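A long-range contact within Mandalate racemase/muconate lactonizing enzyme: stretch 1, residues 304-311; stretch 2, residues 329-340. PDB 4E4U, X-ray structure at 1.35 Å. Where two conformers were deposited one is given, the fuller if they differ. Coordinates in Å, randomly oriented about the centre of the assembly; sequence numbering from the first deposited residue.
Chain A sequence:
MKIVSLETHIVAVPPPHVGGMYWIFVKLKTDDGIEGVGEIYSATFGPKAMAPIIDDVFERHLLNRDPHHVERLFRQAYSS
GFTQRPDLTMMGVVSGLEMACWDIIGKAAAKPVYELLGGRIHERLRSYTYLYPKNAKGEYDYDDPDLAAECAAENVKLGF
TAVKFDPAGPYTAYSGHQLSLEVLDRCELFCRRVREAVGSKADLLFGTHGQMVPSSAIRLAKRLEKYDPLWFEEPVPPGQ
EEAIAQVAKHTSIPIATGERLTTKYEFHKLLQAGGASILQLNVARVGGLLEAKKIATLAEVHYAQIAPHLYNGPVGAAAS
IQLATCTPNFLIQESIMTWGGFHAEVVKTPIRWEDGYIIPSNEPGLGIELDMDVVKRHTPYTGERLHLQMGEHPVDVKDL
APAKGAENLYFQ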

# COMPACT_ATOMS: atom_id res chain seq x y z
N ALA A 304 -9.58 0.19 19.77
CA ALA A 304 -8.58 -0.16 20.77
C ALA A 304 -9.10 0.20 22.15
O ALA A 304 -10.07 0.96 22.29
CB ALA A 304 -7.25 0.55 20.47
N GLN A 305 -8.45 -0.32 23.18
CA GLN A 305 -8.85 -0.06 24.55
C GLN A 305 -7.75 0.67 25.30
O GLN A 305 -6.59 0.68 24.88
CB GLN A 305 -9.15 -1.37 25.27
CG GLN A 305 -10.30 -2.15 24.68
CD GLN A 305 -10.45 -3.49 25.34
OE1 GLN A 305 -9.62 -4.40 25.15
NE2 GLN A 305 -11.49 -3.63 26.16
N ILE A 306 -8.10 1.32 26.41
CA ILE A 306 -7.08 1.90 27.26
C ILE A 306 -6.94 1.12 28.56
O ILE A 306 -7.91 0.61 29.12
CB ILE A 306 -7.29 3.41 27.57
CG1 ILE A 306 -8.46 3.61 28.55
CG2 ILE A 306 -7.47 4.21 26.28
CD1 ILE A 306 -8.49 5.00 29.15
N ALA A 307 -5.70 0.99 29.00
CA ALA A 307 -5.36 0.31 30.24
C ALA A 307 -4.25 1.13 30.88
O ALA A 307 -3.07 0.83 30.71
CB ALA A 307 -4.88 -1.10 29.96
N PRO A 308 -4.62 2.20 31.60
CA PRO A 308 -3.59 3.15 32.03
C PRO A 308 -2.53 2.54 32.93
O PRO A 308 -2.80 1.70 33.80
CB PRO A 308 -4.38 4.23 32.78
CG PRO A 308 -5.76 4.15 32.21
CD PRO A 308 -5.98 2.68 31.94
N HIS A 309 -1.30 2.97 32.68
CA HIS A 309 -0.13 2.54 33.42
C HIS A 309 -0.04 3.29 34.74
O HIS A 309 -0.41 4.47 34.83
CB HIS A 309 1.12 2.82 32.58
CG HIS A 309 2.40 2.72 33.34
ND1 HIS A 309 2.99 3.80 33.95
CD2 HIS A 309 3.23 1.67 33.55
CE1 HIS A 309 4.11 3.42 34.54
NE2 HIS A 309 4.28 2.13 34.30
N LEU A 310 0.49 2.63 35.76
CA LEU A 310 0.74 3.29 37.03
C LEU A 310 1.95 2.65 37.71
O LEU A 310 1.91 1.48 38.09
CB LEU A 310 -0.51 3.20 37.91
CG LEU A 310 -0.81 4.38 38.83
CD1 LEU A 310 0.27 4.53 39.89
CD2 LEU A 310 -0.97 5.67 38.02
N TYR A 311 3.02 3.42 37.85
CA TYR A 311 4.16 3.02 38.66
C TYR A 311 4.69 4.27 39.34
O TYR A 311 5.80 4.74 39.05
CB TYR A 311 5.26 2.32 37.85
CG TYR A 311 6.22 1.58 38.76
CD1 TYR A 311 5.80 0.47 39.48
CD2 TYR A 311 7.53 2.01 38.94
CE1 TYR A 311 6.65 -0.20 40.34
CE2 TYR A 311 8.40 1.34 39.80
CZ TYR A 311 7.94 0.23 40.49
OH TYR A 311 8.79 -0.44 41.35
N ASN A 329 -14.13 2.87 26.40
CA ASN A 329 -13.27 1.80 25.94
C ASN A 329 -12.17 1.47 26.95
O ASN A 329 -11.02 1.22 26.60
CB ASN A 329 -12.67 2.13 24.56
CG ASN A 329 -11.93 3.46 24.53
OD1 ASN A 329 -12.30 4.41 25.22
ND2 ASN A 329 -10.90 3.54 23.68
N PHE A 330 -12.56 1.48 28.22
CA PHE A 330 -11.66 1.16 29.32
C PHE A 330 -11.56 -0.35 29.51
O PHE A 330 -12.58 -1.03 29.60
CB PHE A 330 -12.18 1.81 30.60
CG PHE A 330 -11.51 1.32 31.85
CD1 PHE A 330 -10.22 1.72 32.18
CD2 PHE A 330 -12.19 0.48 32.72
CE1 PHE A 330 -9.61 1.28 33.35
CE2 PHE A 330 -11.58 0.03 33.89
CZ PHE A 330 -10.30 0.43 34.20
N LEU A 331 -10.34 -0.86 29.59
CA LEU A 331 -10.11 -2.29 29.85
C LEU A 331 -9.84 -2.59 31.32
O LEU A 331 -10.55 -3.38 31.94
CB LEU A 331 -8.94 -2.80 29.01
CG LEU A 331 -8.44 -4.23 29.24
CD1 LEU A 331 -9.56 -5.25 29.02
CD2 LEU A 331 -7.25 -4.55 28.35
N ILE A 332 -8.81 -1.97 31.88
CA ILE A 332 -8.36 -2.30 33.23
C ILE A 332 -7.40 -1.22 33.70
O ILE A 332 -6.75 -0.56 32.88
CB ILE A 332 -7.68 -3.70 33.23
CG1 ILE A 332 -7.60 -4.31 34.63
CG2 ILE A 332 -6.32 -3.65 32.52
CD1 ILE A 332 -7.24 -5.79 34.58
N GLN A 333 -7.29 -1.05 35.02
CA GLN A 333 -6.42 -0.03 35.60
C GLN A 333 -5.33 -0.68 36.42
O GLN A 333 -5.60 -1.48 37.31
CB GLN A 333 -7.22 0.93 36.48
CG GLN A 333 -6.37 1.87 37.33
CD GLN A 333 -5.59 2.89 36.52
OE1 GLN A 333 -6.16 3.62 35.70
NE2 GLN A 333 -4.28 2.94 36.73
N GLU A 334 -4.08 -0.34 36.13
CA GLU A 334 -2.97 -0.84 36.91
C GLU A 334 -3.07 -0.34 38.34
O GLU A 334 -3.25 0.87 38.58
CB GLU A 334 -1.63 -0.43 36.31
CG GLU A 334 -0.43 -1.05 37.03
CD GLU A 334 0.84 -1.05 36.20
OE1 GLU A 334 0.93 -0.22 35.26
OE2 GLU A 334 1.73 -1.88 36.47
N SER A 335 -2.95 -1.26 39.28
CA SER A 335 -2.91 -0.92 40.69
C SER A 335 -1.62 -1.40 41.30
O SER A 335 -1.06 -2.41 40.88
CB SER A 335 -4.10 -1.53 41.42
OG SER A 335 -5.29 -1.01 40.88
N ILE A 336 -1.12 -0.66 42.29
CA ILE A 336 0.07 -1.09 43.00
C ILE A 336 -0.42 -1.84 44.23
O ILE A 336 -0.81 -1.23 45.24
CB ILE A 336 0.99 0.09 43.33
CG1 ILE A 336 1.46 0.73 42.01
CG2 ILE A 336 2.18 -0.39 44.14
CD1 ILE A 336 2.31 1.97 42.16
N MET A 337 -0.45 -3.16 44.11
CA MET A 337 -1.11 -4.02 45.09
C MET A 337 -2.53 -3.51 45.32
O MET A 337 -3.26 -3.31 44.34
CB MET A 337 -0.28 -4.17 46.36
CG MET A 337 1.05 -4.85 46.03
SD MET A 337 2.08 -5.28 47.42
CE MET A 337 2.50 -3.66 47.98
N THR A 338 -2.94 -3.28 46.56
CA THR A 338 -4.30 -2.79 46.81
C THR A 338 -4.33 -1.35 47.35
O THR A 338 -5.26 -0.97 48.05
CB THR A 338 -5.09 -3.72 47.75
OG1 THR A 338 -4.43 -3.80 49.02
CG2 THR A 338 -5.17 -5.12 47.15
N TRP A 339 -3.30 -0.58 47.00
CA TRP A 339 -3.20 0.84 47.33
C TRP A 339 -3.04 1.12 48.82
O TRP A 339 -3.39 2.21 49.29
CB TRP A 339 -4.37 1.65 46.77
CG TRP A 339 -4.51 1.60 45.28
CD1 TRP A 339 -5.54 1.06 44.57
CD2 TRP A 339 -3.59 2.11 44.31
NE1 TRP A 339 -5.33 1.21 43.22
CE2 TRP A 339 -4.13 1.86 43.03
CE3 TRP A 339 -2.36 2.77 44.39
CZ2 TRP A 339 -3.48 2.23 41.85
CZ3 TRP A 339 -1.71 3.14 43.22
CH2 TRP A 339 -2.28 2.86 41.96
N GLY A 340 -2.53 0.14 49.56
CA GLY A 340 -2.23 0.34 50.97
C GLY A 340 -0.82 0.89 51.13
O GLY A 340 -0.28 1.54 50.23
O HOH W 1 -13.38 -1.60 26.73
O HOH W 2 3.41 -0.81 38.11

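The two stretches run alongside each other in the same direction: nearest CA pairs advance together from Gln305 CA–Asn329 CA (5.0 Å) to Leu310 CA–Glu334 CA (5.6 Å), then widen at Tyr311 CA–Ile336 CA. Together they bury 764 Å².

Asn329 opens the contact with both backbone and side chain. Its CB points toward stretch 1, and ND2 donates to Ala304 O at 3.0 Å and 171°, a nearly linear hydrogen bond. Its carbonyl O accepts from Ile306 N (2.9 Å, 161°) and also lies 3.2 Å from Gln305 CA, a CA-H...O contact. Ile306 O in turn accepts from Leu331 N (2.9 Å, 170°). These two bonds flank Phe330 and define a single parallel bridge between it and Ile306. Phe330 points its CB away, yet the edge of its ring meets Pro308, with CE1 4.1 Å from Pro308 CD. A water accepts from Gln305 NE2 (2.8 Å) and donates weakly to Phe330 O (3.0 Å).

At Ile332 the backbone linkage changes character: Ile332 O lies 3.1 Å from Ala307 CA in a CA-H...O contact, while Ile332 CG2 packs 3.9 Å from Ala307 CB. Gln333 NE2 donates to Glu334 O (3.0 Å, 169°), a bond within stretch 2, and Gln333 OE1 approaches Pro308 CB at 3.5 Å.

Glu334 is tied at two points. Its N makes a weak hydrogen bond to Pro308 O (3.4 Å, 162°), whereas OE1 accepts from Leu310 N at 2.9 Å and 171°, so a carboxylate takes up a backbone NH. A second water donates to both Glu334 OE2 (2.6 Å) and Leu310 O (2.7 Å).

Beyond this the contact is apolar. Leu310 CD1 lies 4.0 Å from Ile336 CD1 and 3.7 Å from Trp339 CH2, at the indole edge. The type II' turn from Ile336 to Trp339, closed by Trp339 N to Ile336 O (3.1 Å), carries Met337 and Thr338 out of reach.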